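Side-chain contacts in putative branched chain amino acid ABC transporter, periplasmic amino acid-binding protein (Brucella ovis, PDB 4XFK), which serves as the periplasmic binding component of an amino-acid transport system and probably captures leucine, isoleucine, valine, threonine and alanine for import: residues Leu36-Leu39 / Gly40-Asn43; Ala281-Tyr284 / Lys285-Thr288; Phe306-Ala309 / Leu310-Val313; Asn321-Asp324 / Ile325-Ile329; Lys378-Thr381 / Gly382-Ile386. The protein carries 1 engineered substitution. All coordinates share one frame; numbering follows the deposited sequence.

Contact 1 of 5, residues Leu36-Leu39 / Gly40-Asn43; sequences LYQL and GKIN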
loop_
_atom_site.group_PDB
_atom_site.type_symbol
_atom_site.label_atom_id
_atom_site.label_comp_id
_atom_site.label_asym_id
_atom_site.label_seq_id
_atom_site.Cartn_x
_atom_site.Cartn_y
_atom_site.Cartn_z
ATOM N N LEU A 36 -11.831 9.227 1.938
ATOM C CA LEU A 36 -12.946 10.158 1.762
ATOM C C LEU A 36 -13.439 10.123 0.320
ATOM O O LEU A 36 -14.631 10.233 0.067
ATOM C CB LEU A 36 -12.547 11.578 2.165
ATOM C CG LEU A 36 -12.307 11.743 3.665
ATOM C CD1 LEU A 36 -12.002 13.194 4.009
ATOM C CD2 LEU A 36 -13.489 11.241 4.468
ATOM N N TYR A 37 -12.524 9.960 -0.632
ATOM C CA TYR A 37 -12.941 9.854 -2.032
ATOM C C TYR A 37 -13.875 8.658 -2.247
ATOM O O TYR A 37 -14.978 8.811 -2.774
ATOM C CB TYR A 37 -11.723 9.761 -2.964
ATOM C CG TYR A 37 -12.066 9.484 -4.413
ATOM C CD1 TYR A 37 -12.291 10.525 -5.309
ATOM C CD2 TYR A 37 -12.132 8.180 -4.894
ATOM C CE1 TYR A 37 -12.595 10.268 -6.637
ATOM C CE2 TYR A 37 -12.433 7.915 -6.218
ATOM C CZ TYR A 37 -12.667 8.961 -7.087
ATOM O OH TYR A 37 -12.961 8.685 -8.405
ATOM N N GLN A 38 -13.440 7.464 -1.851
ATOM C CA GLN A 38 -14.210 6.279 -2.208
ATOM C C GLN A 38 -15.416 6.035 -1.305
ATOM O O GLN A 38 -16.489 5.650 -1.786
ATOM C CB GLN A 38 -13.328 5.036 -2.324
ATOM C CG GLN A 38 -14.060 3.874 -2.980
ATOM C CD GLN A 38 -14.583 4.213 -4.374
ATOM O OE1 GLN A 38 -13.921 4.892 -5.153
ATOM N NE2 GLN A 38 -15.767 3.711 -4.698
ATOM N N LEU A 39 -15.271 6.256 -0.001
ATOM C CA LEU A 39 -16.454 6.225 0.851
ATOM C C LEU A 39 -17.411 7.350 0.453
ATOM O O LEU A 39 -18.628 7.214 0.584
ATOM C CB LEU A 39 -16.099 6.319 2.331
ATOM C CG LEU A 39 -15.302 5.152 2.913
ATOM C CD1 LEU A 39 -15.169 5.320 4.408
ATOM C CD2 LEU A 39 -15.951 3.818 2.593
ATOM N N GLY A 40 -16.867 8.449 -0.067
ATOM C CA GLY A 40 -17.701 9.504 -0.608
ATOM C C GLY A 40 -18.540 9.011 -1.771
ATOM O O GLY A 40 -19.719 9.360 -1.867
ATOM N N LYS A 41 -17.962 8.196 -2.653
ATOM C CA LYS A 41 -18.746 7.625 -3.755
ATOM C C LYS A 41 -19.859 6.722 -3.227
ATOM O O LYS A 41 -20.983 6.744 -3.726
ATOM C CB LYS A 41 -17.870 6.825 -4.726
ATOM C CG LYS A 41 -16.756 7.615 -5.394
ATOM C CD LYS A 41 -17.277 8.737 -6.277
ATOM C CE LYS A 41 -16.102 9.429 -6.997
ATOM N NZ LYS A 41 -16.519 10.606 -7.821
ATOM N N ILE A 42 -19.540 5.899 -2.234
ATOM C CA ILE A 42 -20.554 5.027 -1.654
ATOM C C ILE A 42 -21.666 5.868 -1.031
ATOM O O ILE A 42 -22.849 5.580 -1.214
ATOM C CB ILE A 42 -19.980 4.026 -0.635
ATOM C CG1 ILE A 42 -18.900 3.159 -1.296
ATOM C CG2 ILE A 42 -21.101 3.143 -0.070
ATOM C CD1 ILE A 42 -18.195 2.214 -0.335
ATOM N N ASN A 43 -21.298 6.916 -0.304
ATOM C CA ASN A 43 -22.304 7.786 0.296
ATOM C C ASN A 43 -23.151 8.547 -0.728
ATOM O O ASN A 43 -24.359 8.714 -0.524
ATOM C CB ASN A 43 -21.671 8.713 1.342
ATOM C CG ASN A 43 -21.544 8.035 2.681
ATOM O OD1 ASN A 43 -22.315 7.117 2.977
ATOM N ND2 ASN A 43 -20.592 8.467 3.500
#
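Lys-41 folds back along its helix over one turn and touches Gln-38 with its base and Tyr-37 near its tip. Its CB rests 3.5 Å from the carbonyl O of Gln-38 and 3.8 Å from the amide NE2 of the same residue, whose side chain crosses the lysine at about a right angle. CG comes next, packed at 3.4 Å against the Tyr-37 carbonyl O, with Gln-38 OE1 on its flank. The chain then bends at chi2 (-63°), which turns CD and CE back toward the phenol. CE is the atom that touches the ring, lying 3.5 Å from Tyr-37 CZ in an oblique approach. NZ stands 4.1 Å from Tyr-37 OH, too far for a bond; both polar ends turn instead to Asp-283 of helix 274-288, whose OD2 takes a salt bridge from the lysine and a hydrogen bond from the phenol. Beneath the side chains run the i to i+4 backbone bonds, from Gly-40 N to Leu-36 O through Asn-43 N to Leu-39 O. On another flank of the helix, Leu-39 CD2 meets Ile-42 CD1 at 4.0 Å, and Leu-39 also packs on Ile-55 of strand 54-59. Helix 26-44 is the helix of a beta-alpha-beta unit between strands 13-18 and 54-59. The alkyl part of Lys-41 thus supplies contact with the aromatic ring while its ammonium and the phenol converge on one carboxylate oxygen, an arrangement that would probably stabilise the negative charge of Asp-283.

Contact 2 of 5, residues Ala281-Tyr284 / Lys285-Thr288; sequences AEDY and KKVT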
loop_
_atom_site.group_PDB
_atom_site.type_symbol
_atom_site.label_atom_id
_atom_site.label_comp_id
_atom_site.label_asym_id
_atom_site.label_seq_id
_atom_site.Cartn_x
_atom_site.Cartn_y
_atom_site.Cartn_z
ATOM N N ALA A 281 -7.973 8.887 -12.989
ATOM C CA ALA A 281 -6.993 9.897 -12.596
ATOM C C ALA A 281 -7.630 11.278 -12.620
ATOM O O ALA A 281 -7.470 12.067 -11.692
ATOM C CB ALA A 281 -5.772 9.857 -13.515
ATOM N N GLU A 282 -8.372 11.570 -13.684
ATOM C CA GLU A 282 -9.010 12.877 -13.812
ATOM C C GLU A 282 -10.106 13.102 -12.767
ATOM O O GLU A 282 -10.224 14.197 -12.210
ATOM C CB GLU A 282 -9.562 13.064 -15.225
ATOM C CG GLU A 282 -8.481 13.182 -16.303
ATOM C CD GLU A 282 -7.675 14.465 -16.187
ATOM O OE1 GLU A 282 -8.246 15.472 -15.736
ATOM O OE2 GLU A 282 -6.471 14.470 -16.540
ATOM N N ASP A 283 -10.914 12.081 -12.496
ATOM C CA ASP A 283 -11.977 12.238 -11.512
ATOM C C ASP A 283 -11.401 12.412 -10.110
ATOM O O ASP A 283 -11.872 13.247 -9.330
ATOM C CB ASP A 283 -12.947 11.057 -11.533
ATOM C CG ASP A 283 -14.145 11.293 -10.644
ATOM O OD1 ASP A 283 -14.999 12.121 -11.019
ATOM O OD2 ASP A 283 -14.230 10.667 -9.566
ATOM N N TYR A 284 -10.371 11.638 -9.794
ATOM C CA TYR A 284 -9.732 11.740 -8.491
ATOM C C TYR A 284 -9.126 13.126 -8.294
ATOM O O TYR A 284 -9.226 13.701 -7.215
ATOM C CB TYR A 284 -8.666 10.650 -8.348
ATOM C CG TYR A 284 -8.169 10.465 -6.941
ATOM C CD1 TYR A 284 -8.844 9.633 -6.057
ATOM C CD2 TYR A 284 -7.037 11.128 -6.488
ATOM C CE1 TYR A 284 -8.403 9.463 -4.754
ATOM C CE2 TYR A 284 -6.585 10.955 -5.190
ATOM C CZ TYR A 284 -7.279 10.121 -4.327
ATOM O OH TYR A 284 -6.861 9.925 -3.027
ATOM N N LYS A 285 -8.494 13.667 -9.331
ATOM C CA LYS A 285 -7.987 15.035 -9.247
ATOM C C LYS A 285 -9.109 16.063 -9.069
ATOM O O LYS A 285 -8.964 17.013 -8.301
ATOM C CB LYS A 285 -7.117 15.385 -10.463
ATOM C CG LYS A 285 -6.566 16.806 -10.407
ATOM C CD LYS A 285 -5.597 17.110 -11.532
ATOM C CE LYS A 285 -5.038 18.522 -11.399
ATOM N NZ LYS A 285 -4.015 18.806 -12.444
ATOM N N LYS A 286 -10.225 15.875 -9.771
ATOM C CA LYS A 286 -11.363 16.775 -9.623
ATOM C C LYS A 286 -11.822 16.841 -8.173
ATOM O O LYS A 286 -12.137 17.914 -7.654
ATOM C CB LYS A 286 -12.515 16.321 -10.519
ATOM C CG LYS A 286 -13.671 17.304 -10.581
ATOM C CD LYS A 286 -14.665 16.927 -11.670
ATOM C CE LYS A 286 -15.486 15.703 -11.292
ATOM N NZ LYS A 286 -16.709 15.583 -12.144
ATOM N N VAL A 287 -11.846 15.690 -7.512
ATOM C CA VAL A 287 -12.326 15.620 -6.141
ATOM C C VAL A 287 -11.278 16.043 -5.111
ATOM O O VAL A 287 -11.576 16.824 -4.205
ATOM C CB VAL A 287 -12.822 14.198 -5.799
ATOM C CG1 VAL A 287 -13.190 14.096 -4.323
ATOM C CG2 VAL A 287 -14.008 13.811 -6.689
ATOM N N THR A 288 -10.055 15.536 -5.240
ATOM C CA THR A 288 -9.058 15.744 -4.193
ATOM C C THR A 288 -8.111 16.900 -4.465
ATOM O O THR A 288 -7.436 17.366 -3.554
ATOM C CB THR A 288 -8.177 14.506 -3.989
ATOM O OG1 THR A 288 -7.265 14.400 -5.089
ATOM C CG2 THR A 288 -9.028 13.253 -3.888
#
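Thr-288 lays its methyl over one face of the Tyr-284 ring, one helical turn back. CG2 sits 3.7 Å from the ring centroid and 16° off the ring normal, a CH-pi contact displaced toward the rim. The hydroxyl of the same threonine is turned to the backbone: OG1 donates to Tyr-284 O at 3.0 Å, from well above the carbonyl plane. That oxygen also accepts the Thr-288 backbone N at 2.8 Å, a nearly linear bond, and is therefore gripped twice by one residue. The threonine holds OG1 between its own N and carbonyl carbon (chi1 74°), a torsion that points the hydroxyl at the tyrosine carbonyl and the methyl at the ring. OG1 in turn accepts from His-290 N just beyond the helix, while Tyr-284 OH is held by Glu-296. One turn round the helix, Lys-286 CE approaches Asp-283 OD1 at 3.6 Å, but NZ remains 4.0 Å from that oxygen, beyond a salt bridge; OD2 is committed to Tyr-37 and Lys-41 of helix 26-44. These contacts lie in the last turns of helix 274-288, which packs against helix 26-44: the Tyr-284 ring meets Tyr-37 with the planes at about 55° and also touches Ala-33 and Ala-34, and Val-287 leans on Tyr-37.

Contact 3 of 5, residues Phe306-Ala309 / Leu310-Val313; sequences FGEA and LKNV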
loop_
_atom_site.group_PDB
_atom_site.type_symbol
_atom_site.label_atom_id
_atom_site.label_comp_id
_atom_site.label_asym_id
_atom_site.label_seq_id
_atom_site.Cartn_x
_atom_site.Cartn_y
_atom_site.Cartn_z
ATOM N N PHE A 306 -14.634 -3.456 -1.369
ATOM C CA PHE A 306 -15.461 -3.399 -0.173
ATOM C C PHE A 306 -16.883 -2.946 -0.504
ATOM O O PHE A 306 -17.854 -3.542 -0.038
ATOM C CB PHE A 306 -14.809 -2.468 0.854
ATOM C CG PHE A 306 -15.637 -2.240 2.083
ATOM C CD1 PHE A 306 -15.912 -3.277 2.969
ATOM C CD2 PHE A 306 -16.153 -0.983 2.354
ATOM C CE1 PHE A 306 -16.683 -3.057 4.097
ATOM C CE2 PHE A 306 -16.910 -0.762 3.484
ATOM C CZ PHE A 306 -17.175 -1.798 4.350
ATOM N N GLY A 307 -17.014 -1.911 -1.327
ATOM C CA GLY A 307 -18.326 -1.432 -1.721
ATOM C C GLY A 307 -19.117 -2.477 -2.485
ATOM O O GLY A 307 -20.338 -2.594 -2.338
ATOM N N GLU A 308 -18.421 -3.253 -3.307
ATOM C CA GLU A 308 -19.061 -4.333 -4.035
ATOM C C GLU A 308 -19.565 -5.401 -3.062
ATOM O O GLU A 308 -20.680 -5.900 -3.207
ATOM C CB GLU A 308 -18.100 -4.919 -5.068
ATOM C CG GLU A 308 -18.575 -6.208 -5.722
ATOM C CD GLU A 308 -19.740 -6.019 -6.669
ATOM O OE1 GLU A 308 -20.076 -4.859 -7.004
ATOM O OE2 GLU A 308 -20.327 -7.047 -7.079
ATOM N N ALA A 309 -18.750 -5.735 -2.064
ATOM C CA ALA A 309 -19.166 -6.656 -1.009
ATOM C C ALA A 309 -20.440 -6.173 -0.317
ATOM O O ALA A 309 -21.365 -6.954 -0.089
ATOM C CB ALA A 309 -18.058 -6.820 0.009
ATOM N N LEU A 310 -20.499 -4.886 0.005
ATOM C CA LEU A 310 -21.666 -4.340 0.686
ATOM C C LEU A 310 -22.932 -4.520 -0.148
ATOM O O LEU A 310 -24.001 -4.797 0.398
ATOM C CB LEU A 310 -21.462 -2.861 1.019
ATOM C CG LEU A 310 -20.451 -2.517 2.118
ATOM C CD1 LEU A 310 -20.407 -1.003 2.349
ATOM C CD2 LEU A 310 -20.755 -3.263 3.418
ATOM N N LYS A 311 -22.804 -4.384 -1.466
ATOM C CA LYS A 311 -23.946 -4.570 -2.360
ATOM C C LYS A 311 -24.460 -6.004 -2.322
ATOM O O LYS A 311 -25.622 -6.258 -2.646
ATOM C CB LYS A 311 -23.573 -4.224 -3.804
ATOM C CG LYS A 311 -23.223 -2.773 -4.041
ATOM C CD LYS A 311 -22.863 -2.531 -5.500
ATOM C CE LYS A 311 -22.409 -1.104 -5.706
ATOM N NZ LYS A 311 -22.063 -0.851 -7.130
ATOM N N ASN A 312 -23.592 -6.942 -1.943
ATOM C CA ASN A 312 -23.919 -8.365 -2.019
ATOM C C ASN A 312 -24.365 -8.962 -0.697
ATOM O O ASN A 312 -24.748 -10.132 -0.632
ATOM C CB ASN A 312 -22.742 -9.157 -2.591
ATOM C CG ASN A 312 -22.396 -8.731 -4.000
ATOM O OD1 ASN A 312 -23.242 -8.207 -4.724
ATOM N ND2 ASN A 312 -21.146 -8.938 -4.393
ATOM N N VAL A 313 -24.319 -8.161 0.359
ATOM C CA VAL A 313 -24.807 -8.603 1.657
ATOM C C VAL A 313 -26.315 -8.780 1.568
ATOM O O VAL A 313 -27.016 -7.917 1.037
ATOM C CB VAL A 313 -24.428 -7.598 2.768
ATOM C CG1 VAL A 313 -25.151 -7.923 4.069
ATOM C CG2 VAL A 313 -22.915 -7.603 2.974
HETATM O O HOH W 1 -18.966 -9.432 -6.810
HETATM O O HOH W 2 -19.454 -2.311 -7.214
HETATM O O HOH W 3 -21.802 -3.845 -8.769
#
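Leu-310 sits over one face of the Phe-306 ring, and this pair forms the close-packed half of the contact. Its CG lies 4.2 Å from the ring centroid and 18° off the normal, a CH-pi approach offset toward the rim, while CD1 reaches Phe-306 CE2 at 3.7 Å.

The other half is polar and watered. Glu-308 bends at chi2 (70°) and spreads its two carboxylate oxygens toward different partners. OE2 receives a weak bond of 3.4 Å from Asn-312 ND2, with the carboxylate and amide planes 82° apart, and one water joins the same two groups, weakly on the Asn-312 side. OE1 stays 4.5 Å from Lys-311 NZ, and two waters link them instead, the second only weakly held by the lysine; the shorter bridge has a water 2.6 Å from Glu-308 OE1 and 3.0 Å from Lys-311 NZ. The pairing of charge is thus mediated by solvent.

The two halves belong to the last turns of helix 296-312. Phe-306 and Ala-309 pack against Ile-325, Ala-328 and Ile-329 of helix 322-331, and Leu-310 fits onto Leu-12, just ahead of strand 13-18, and Phe-48 in a loop following helix 26-44.

Contact 4 of 5, residues Asn321-Asp324 / Ile325-Ile329; sequences NTTD and IALAI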
loop_
_atom_site.group_PDB
_atom_site.type_symbol
_atom_site.label_atom_id
_atom_site.label_comp_id
_atom_site.label_asym_id
_atom_site.label_seq_id
_atom_site.Cartn_x
_atom_site.Cartn_y
_atom_site.Cartn_z
ATOM N N ASN A 321 -23.982 -7.110 10.259
ATOM C CA ASN A 321 -23.273 -8.325 10.627
ATOM C C ASN A 321 -21.928 -8.346 9.925
ATOM O O ASN A 321 -21.854 -8.535 8.715
ATOM C CB ASN A 321 -24.116 -9.540 10.237
ATOM C CG ASN A 321 -23.528 -10.844 10.724
ATOM O OD1 ASN A 321 -22.353 -11.124 10.518
ATOM N ND2 ASN A 321 -24.355 -11.655 11.377
ATOM N N THR A 322 -20.861 -8.152 10.690
ATOM C CA THR A 322 -19.536 -8.063 10.098
ATOM C C THR A 322 -19.044 -9.396 9.539
ATOM O O THR A 322 -18.194 -9.409 8.666
ATOM C CB THR A 322 -18.514 -7.512 11.089
ATOM O OG1 THR A 322 -18.601 -8.264 12.300
ATOM C CG2 THR A 322 -18.790 -6.043 11.393
ATOM N N THR A 323 -19.562 -10.516 10.038
ATOM C CA THR A 323 -19.194 -11.804 9.465
ATOM C C THR A 323 -19.765 -11.924 8.060
ATOM O O THR A 323 -19.078 -12.369 7.143
ATOM C CB THR A 323 -19.650 -12.979 10.340
ATOM O OG1 THR A 323 -19.098 -12.804 11.647
ATOM C CG2 THR A 323 -19.164 -14.307 9.756
ATOM N N ASP A 324 -21.011 -11.495 7.881
ATOM C CA ASP A 324 -21.617 -11.483 6.556
ATOM C C ASP A 324 -20.861 -10.545 5.621
ATOM O O ASP A 324 -20.659 -10.867 4.453
ATOM C CB ASP A 324 -23.102 -11.108 6.621
ATOM C CG ASP A 324 -23.944 -12.167 7.304
ATOM O OD1 ASP A 324 -23.515 -13.343 7.339
ATOM O OD2 ASP A 324 -25.036 -11.821 7.801
ATOM N N ILE A 325 -20.423 -9.396 6.129
ATOM C CA ILE A 325 -19.633 -8.484 5.307
ATOM C C ILE A 325 -18.307 -9.146 4.910
ATOM O O ILE A 325 -17.915 -9.108 3.745
ATOM C CB ILE A 325 -19.386 -7.131 6.014
ATOM C CG1 ILE A 325 -20.711 -6.368 6.164
ATOM C CG2 ILE A 325 -18.364 -6.291 5.243
ATOM C CD1 ILE A 325 -20.627 -5.142 7.062
ATOM N N ALA A 326 -17.654 -9.794 5.867
ATOM C CA ALA A 326 -16.389 -10.472 5.599
ATOM C C ALA A 326 -16.530 -11.538 4.512
ATOM O O ALA A 326 -15.716 -11.615 3.589
ATOM C CB ALA A 326 -15.842 -11.093 6.877
ATOM N N LEU A 327 -17.570 -12.360 4.615
ATOM C CA LEU A 327 -17.812 -13.384 3.604
ATOM C C LEU A 327 -18.089 -12.739 2.250
ATOM O O LEU A 327 -17.633 -13.225 1.220
ATOM C CB LEU A 327 -18.966 -14.299 4.020
ATOM C CG LEU A 327 -18.693 -15.138 5.267
ATOM C CD1 LEU A 327 -19.989 -15.776 5.769
ATOM C CD2 LEU A 327 -17.647 -16.207 4.991
ATOM N N ALA A 328 -18.832 -11.638 2.248
ATOM C CA ALA A 328 -19.101 -10.950 0.991
ATOM C C ALA A 328 -17.807 -10.405 0.365
ATOM O O ALA A 328 -17.659 -10.420 -0.855
ATOM C CB ALA A 328 -20.123 -9.834 1.186
ATOM N N ILE A 329 -16.858 -9.949 1.183
ATOM C CA ILE A 329 -15.584 -9.485 0.635
ATOM C C ILE A 329 -14.849 -10.655 -0.018
ATOM O O ILE A 329 -14.342 -10.532 -1.126
ATOM C CB ILE A 329 -14.678 -8.829 1.698
ATOM C CG1 ILE A 329 -15.341 -7.585 2.295
ATOM C CG2 ILE A 329 -13.331 -8.442 1.071
ATOM C CD1 ILE A 329 -14.632 -7.074 3.545
#
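Ile-325 lays its CG1 against the carbonyl O of Asn-321, 3.5 Å away, and its backbone N donates to that same oxygen at 3.1 Å in the carbonyl plane. The Asn-321 side chain folds over the first turn. A chi1 of -173°, placing CG opposite the backbone N, brings OD1 to Asp-324 N at 3.0 Å in a fairly straight bond (160°), although the donor stands above the plane of the side-chain carbonyl. A weaker bond reaches the same OD1 from Thr-323 N. Farther along, Leu-327 runs beside Thr-323, with CG 3.4 Å from the Thr-323 carbonyl O and CD1 meeting Thr-323 CG2 across one turn at 4.3 Å, a light touch between methyls. The two threonine hydroxyls bond to other parts of the chain, Thr-322 OG1 to Glu-109 O and Thr-323 OG1 to Tyr-130 OH. Thr-322, Ile-325 and Ala-326 face Leu-111 of strand 111-114, so one flank of the helix is pressed on the parallel sheet, while Ile-325 and Ala-328 also meet helix 296-312. Side-chain acceptance of the first amides by the residue just ahead of a helix is the classic N-cap, here Asn-321 opening helix 322-331.

Contact 5 of 5, residues Lys378-Thr381 / Gly382-Ile386; sequences KTFT and GDESI. With ACT (acetate ion), chain C.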
loop_
_atom_site.group_PDB
_atom_site.type_symbol
_atom_site.label_atom_id
_atom_site.label_comp_id
_atom_site.label_asym_id
_atom_site.label_seq_id
_atom_site.Cartn_x
_atom_site.Cartn_y
_atom_site.Cartn_z
ATOM N N LYS A 378 5.343 -2.293 -18.106
ATOM C CA LYS A 378 4.965 -3.695 -17.948
ATOM C C LYS A 378 3.826 -3.814 -16.951
ATOM O O LYS A 378 3.900 -3.267 -15.856
ATOM C CB LYS A 378 6.158 -4.537 -17.470
ATOM C CG LYS A 378 5.825 -5.993 -17.144
ATOM C CD LYS A 378 5.383 -6.759 -18.385
ATOM C CE LYS A 378 5.080 -8.214 -18.056
ATOM N NZ LYS A 378 4.594 -8.977 -19.242
ATOM N N THR A 379 2.773 -4.526 -17.330
ATOM C CA THR A 379 1.695 -4.830 -16.398
ATOM C C THR A 379 1.624 -6.329 -16.186
ATOM O O THR A 379 1.539 -7.097 -17.146
ATOM C CB THR A 379 0.336 -4.335 -16.904
ATOM O OG1 THR A 379 0.338 -2.906 -16.953
ATOM C CG2 THR A 379 -0.780 -4.803 -15.976
ATOM N N PHE A 380 1.687 -6.740 -14.927
ATOM C CA PHE A 380 1.497 -8.133 -14.567
ATOM C C PHE A 380 0.047 -8.329 -14.166
ATOM O O PHE A 380 -0.518 -7.507 -13.447
ATOM C CB PHE A 380 2.415 -8.520 -13.409
ATOM C CG PHE A 380 3.866 -8.529 -13.768
ATOM C CD1 PHE A 380 4.394 -9.563 -14.534
ATOM C CD2 PHE A 380 4.711 -7.519 -13.337
ATOM C CE1 PHE A 380 5.741 -9.582 -14.876
ATOM C CE2 PHE A 380 6.064 -7.535 -13.665
ATOM C CZ PHE A 380 6.580 -8.566 -14.440
ATOM N N THR A 381 -0.554 -9.419 -14.624
ATOM C CA THR A 381 -1.933 -9.730 -14.251
ATOM C C THR A 381 -2.023 -10.034 -12.757
ATOM O O THR A 381 -1.007 -10.207 -12.082
ATOM C CB THR A 381 -2.461 -10.965 -15.004
ATOM O OG1 THR A 381 -1.702 -12.108 -14.598
ATOM C CG2 THR A 381 -2.354 -10.781 -16.508
ATOM N N GLY A 382 -3.247 -10.093 -12.242
ATOM C CA GLY A 382 -3.480 -10.508 -10.868
ATOM C C GLY A 382 -2.838 -11.854 -10.558
ATOM O O GLY A 382 -2.145 -12.008 -9.554
ATOM N N ASP A 383 -3.032 -12.830 -11.441
ATOM C CA ASP A 383 -2.419 -14.140 -11.233
ATOM C C ASP A 383 -0.886 -14.076 -11.229
ATOM O O ASP A 383 -0.224 -14.792 -10.475
ATOM C CB ASP A 383 -2.915 -15.139 -12.280
ATOM C CG ASP A 383 -4.344 -15.586 -12.026
ATOM O OD1 ASP A 383 -4.758 -15.598 -10.847
ATOM O OD2 ASP A 383 -5.053 -15.928 -12.997
ATOM N N GLU A 384 -0.324 -13.217 -12.072
ATOM C CA GLU A 384 1.119 -13.041 -12.125
ATOM C C GLU A 384 1.661 -12.275 -10.922
ATOM O O GLU A 384 2.826 -12.441 -10.556
ATOM C CB GLU A 384 1.523 -12.340 -13.428
ATOM C CG GLU A 384 1.384 -13.213 -14.676
ATOM C CD GLU A 384 1.586 -12.437 -15.972
ATOM O OE1 GLU A 384 1.361 -11.214 -15.975
ATOM O OE2 GLU A 384 1.967 -13.045 -16.998
ATOM N N SER A 385 0.816 -11.452 -10.303
ATOM C CA SER A 385 1.270 -10.531 -9.257
ATOM C C SER A 385 1.170 -11.082 -7.838
ATOM O O SER A 385 2.075 -10.881 -7.020
ATOM C CB SER A 385 0.503 -9.206 -9.336
ATOM O OG SER A 385 0.724 -8.553 -10.571
ATOM N N ILE A 386 0.058 -11.739 -7.526
ATOM C CA ILE A 386 -0.171 -12.160 -6.149
ATOM C C ILE A 386 0.875 -13.182 -5.694
ATOM O O ILE A 386 1.283 -14.057 -6.465
ATOM C CB ILE A 386 -1.616 -12.689 -5.951
ATOM C CG1 ILE A 386 -1.949 -12.754 -4.457
ATOM C CG2 ILE A 386 -1.837 -14.052 -6.670
ATOM C CD1 ILE A 386 -3.408 -13.031 -4.165
HETATM C C ACT C . 1.773 -0.974 -19.820
HETATM O O ACT C . 2.560 -1.382 -20.708
HETATM O OXT ACT C . 1.944 -1.472 -18.685
HETATM C CH3 ACT C . 0.709 0.051 -20.092
HETATM O O HOH W 4 1.792 -9.533 -18.127
HETATM O O HOH W 5 4.339 -11.700 -18.192
#
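Strand 373-380 ends at Phe-380, and the backbone passes through Thr-381, still extended, straight into the short helix 382-385. Thr-381 and Glu-384 bond to each other reciprocally: OG1 of Thr-381 accepts from Glu-384 N at 3.1 Å, and OE1 of Glu-384 accepts from Thr-381 N at 3.0 Å in a nearly straight bond (161°). The carboxylate is met on its anti side, 23° out of plane. Extended beyond CG, the glutamate chain runs back past the threonine, with CG 3.3 Å from Thr-381 OG1. OE1 also lies at the edge of the Phe-380 ring, 3.7 Å from CD1, the ring and carboxylate planes 72° apart. Ser-385 OG donates to Thr-381 O at 2.8 Å from above the carbonyl plane, and its backbone N adds a weak bond to that oxygen. Lys-378 CG packs over a face of the Phe-380 ring, and its NZ reaches the carboxylate through two waters, one to each oxygen; the first also donates to Thr-379 O at 2.6 Å. An acetate, probably from the crystallisation liquor, takes a hydrogen bond from Thr-379 OG1. Thr-381 and Glu-384 make a capping box, which satisfies the amides at both its corners. Its carboxylate, close to the helix start and linked by water to an ammonium group, is probably favoured in the charged form.

From the N terminus the chain first makes contact 1, then 2, 3, 4 and 5; all are local and in series, so none nests in or crosses another and none closes a long loop. Helix 26-44 carries contact 1 and touches both contact 2, by polar and aromatic groups, and contact 3, where Ile-42 packs on Gly-307. Contact 3 in turn lies against contact 4, their helices being consecutive, with centres about 9 Å apart. In space the four run 2, 1, 3, 4; helices 26-44 and 322-331 pack on strands of the parallel sheet. Contact 5 touches none of them and belongs to the mixed sheet, where strand 373-380 pairs with 350-360.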